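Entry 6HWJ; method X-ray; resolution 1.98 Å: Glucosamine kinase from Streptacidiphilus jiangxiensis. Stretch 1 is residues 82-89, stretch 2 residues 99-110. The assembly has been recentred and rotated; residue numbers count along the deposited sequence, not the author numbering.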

# COMPACT_ATOMS: atom_id res chain seq x y z
N HIS A 82 1.22 4.95 -25.57
CA HIS A 82 2.59 4.91 -26.06
C HIS A 82 3.56 4.40 -25.00
O HIS A 82 4.58 3.79 -25.33
CB HIS A 82 3.01 6.30 -26.54
CG HIS A 82 2.49 6.63 -27.91
ND1 HIS A 82 1.14 6.81 -28.16
CD2 HIS A 82 3.11 6.74 -29.10
CE1 HIS A 82 0.96 7.04 -29.45
NE2 HIS A 82 2.14 6.99 -30.05
N LEU A 83 3.27 4.63 -23.72
CA LEU A 83 4.10 4.01 -22.69
C LEU A 83 3.97 2.49 -22.74
O LEU A 83 4.97 1.77 -22.66
CB LEU A 83 3.70 4.54 -21.31
CG LEU A 83 4.46 3.88 -20.14
CD1 LEU A 83 5.92 4.30 -20.15
CD2 LEU A 83 3.82 4.22 -18.82
N VAL A 84 2.75 1.99 -22.88
CA VAL A 84 2.55 0.55 -22.97
C VAL A 84 3.26 -0.01 -24.19
O VAL A 84 3.90 -1.06 -24.12
CB VAL A 84 1.05 0.23 -22.99
CG1 VAL A 84 0.83 -1.25 -23.23
CG2 VAL A 84 0.42 0.67 -21.66
N ALA A 85 3.21 0.71 -25.32
CA ALA A 85 3.89 0.23 -26.52
C ALA A 85 5.40 0.17 -26.31
O ALA A 85 6.05 -0.78 -26.76
CB ALA A 85 3.53 1.12 -27.72
N ALA A 86 5.97 1.16 -25.62
CA ALA A 86 7.40 1.13 -25.35
C ALA A 86 7.78 -0.06 -24.47
O ALA A 86 8.92 -0.52 -24.53
CB ALA A 86 7.85 2.43 -24.67
N LEU A 87 6.85 -0.56 -23.66
CA LEU A 87 7.13 -1.76 -22.87
C LEU A 87 7.20 -2.99 -23.75
O LEU A 87 8.17 -3.75 -23.71
CB LEU A 87 6.06 -1.94 -21.80
CG LEU A 87 6.00 -0.86 -20.72
CD1 LEU A 87 4.82 -1.12 -19.80
CD2 LEU A 87 7.29 -0.82 -19.97
N ALA A 88 6.16 -3.22 -24.56
CA ALA A 88 6.14 -4.40 -25.42
C ALA A 88 7.32 -4.41 -26.37
O ALA A 88 7.96 -5.44 -26.56
CB ALA A 88 4.82 -4.46 -26.19
N ARG A 89 7.62 -3.26 -26.98
CA ARG A 89 8.76 -3.15 -27.89
C ARG A 89 10.07 -3.15 -27.12
O ARG A 89 11.03 -3.79 -27.54
CB ARG A 89 8.65 -1.88 -28.73
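Stretch 2 (99-110) VLEAFTGAAPVT

Stretch 2 packs on the helix of stretch 1 through an apolar contact of small and branched side chains, with no hydrogen bond crossing between them and 479 Å² of surface buried, both sides summed. Its first part, 99-102, is an extended strand, with phi from -103° to -122° and psi from 113° to 147°. The axis of this strand passes 8.2 Å from that of helix 82-88 at closest approach, and the signed crossing angle of -72° makes the strand run steeply across the helix rather than along it.

The alternation of the strand shows in the side chains: Leu100 and Ala102 direct CA-to-CB toward the helix, whereas that of Glu101 points away, and Glu101 touches Leu87 only through its backbone, with Glu101 O 3.9 Å from Leu87 CD2. Leu100 CD2 lies 3.3 Å from Leu87 CD2, a tight methyl contact, and 4.3 Å from Leu83 CD1; Leu100 CD1 is 3.9 Å from Ala86 CB. The chi1 of Leu100, -108°, falls between the usual wells. Ala102 CB sits 3.3 Å from Leu87 O and 4.3 Å from Leu87 CB, so Leu87, the residue with most area covered, meets both inward-facing strand residues.

A type II turn from Phe103 to Ala106, closed by Ala106 N to Phe103 O at 3.1 Å, then redirects the chain. Gly105, with phi 107° and psi -22°, adopts a conformation in which a CB would jam against the preceding carbonyl oxygen. Beyond the turn, Ala106 CB returns to within 4.4 Å of Leu87 CB, and the chain continues against Ala88, Ala85 and Val84. Pro108 CD lies 3.6 Å from Ala88 CB, while Pro108 CB is 4.2 Å from Ala85 CA; the 4.4 Å separation of Ala85 CA and Pro108 CA confirms a close backbone approach. Val84 CG1 completes the contact, 3.1 Å from Ala107 O and 4.2 Å from Val109 CG2.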

# COMPACT_ATOMS: atom_id res chain seq x y z
N VAL A 99 14.88 3.70 -16.45
CA VAL A 99 14.84 2.25 -16.57
C VAL A 99 13.41 1.86 -16.92
O VAL A 99 12.49 2.16 -16.16
CB VAL A 99 15.30 1.57 -15.27
CG1 VAL A 99 15.04 0.06 -15.34
CG2 VAL A 99 16.78 1.82 -15.05
N LEU A 100 13.24 1.22 -18.07
CA LEU A 100 11.96 0.67 -18.51
C LEU A 100 12.05 -0.84 -18.35
O LEU A 100 12.83 -1.49 -19.06
CB LEU A 100 11.69 1.03 -19.97
CG LEU A 100 10.61 2.05 -20.31
CD1 LEU A 100 10.45 2.14 -21.83
CD2 LEU A 100 9.29 1.73 -19.66
N GLU A 101 11.28 -1.40 -17.43
CA GLU A 101 11.29 -2.85 -17.22
C GLU A 101 9.95 -3.41 -17.69
O GLU A 101 8.89 -3.04 -17.17
CB GLU A 101 11.54 -3.19 -15.75
CG GLU A 101 11.68 -4.69 -15.49
CD GLU A 101 12.24 -5.00 -14.11
OE1 GLU A 101 12.31 -4.09 -13.26
OE2 GLU A 101 12.62 -6.17 -13.89
N ALA A 102 10.01 -4.31 -18.66
CA ALA A 102 8.83 -4.99 -19.18
C ALA A 102 8.76 -6.41 -18.62
O ALA A 102 9.78 -7.04 -18.38
CB ALA A 102 8.87 -5.04 -20.71
N PHE A 103 7.54 -6.89 -18.41
CA PHE A 103 7.32 -8.24 -17.93
C PHE A 103 6.48 -9.02 -18.94
O PHE A 103 5.81 -8.44 -19.80
CB PHE A 103 6.61 -8.24 -16.56
CG PHE A 103 7.36 -7.44 -15.52
CD1 PHE A 103 8.36 -8.04 -14.77
CD2 PHE A 103 7.08 -6.11 -15.32
CE1 PHE A 103 9.06 -7.31 -13.81
CE2 PHE A 103 7.78 -5.37 -14.37
CZ PHE A 103 8.76 -5.98 -13.61
N THR A 104 6.53 -10.34 -18.83
CA THR A 104 5.78 -11.21 -19.73
C THR A 104 4.29 -10.90 -19.61
O THR A 104 3.75 -10.79 -18.51
CB THR A 104 6.05 -12.67 -19.39
OG1 THR A 104 7.43 -12.96 -19.65
CG2 THR A 104 5.18 -13.59 -20.23
N GLY A 105 3.64 -10.75 -20.76
CA GLY A 105 2.25 -10.35 -20.80
C GLY A 105 2.01 -8.93 -21.25
O GLY A 105 0.90 -8.61 -21.70
N ALA A 106 3.01 -8.05 -21.14
CA ALA A 106 2.88 -6.73 -21.73
C ALA A 106 2.56 -6.88 -23.22
O ALA A 106 3.15 -7.71 -23.92
CB ALA A 106 4.16 -5.92 -21.53
N ALA A 107 1.60 -6.10 -23.70
CA ALA A 107 1.23 -6.09 -25.11
C ALA A 107 0.89 -4.66 -25.51
O ALA A 107 0.37 -3.89 -24.69
CB ALA A 107 0.04 -7.01 -25.40
N PRO A 108 1.16 -4.28 -26.77
CA PRO A 108 0.91 -2.90 -27.22
C PRO A 108 -0.58 -2.63 -27.45
O PRO A 108 -1.01 -2.30 -28.56
CB PRO A 108 1.73 -2.83 -28.51
CG PRO A 108 1.67 -4.25 -29.07
CD PRO A 108 1.69 -5.15 -27.86
N VAL A 109 -1.37 -2.76 -26.38
CA VAL A 109 -2.81 -2.51 -26.51
C VAL A 109 -3.08 -1.02 -26.65
O VAL A 109 -2.24 -0.16 -26.29
CB VAL A 109 -3.59 -3.10 -25.32
CG1 VAL A 109 -3.45 -4.62 -25.29
CG2 VAL A 109 -3.13 -2.48 -24.00
N THR A 110 -4.26 -0.69 -27.17
CA THR A 110 -4.60 0.67 -27.57
C THR A 110 -5.97 1.04 -27.03
O THR A 110 -6.77 0.18 -26.68
CB THR A 110 -4.61 0.82 -29.11
OG1 THR A 110 -5.47 -0.16 -29.67
CG2 THR A 110 -3.21 0.63 -29.68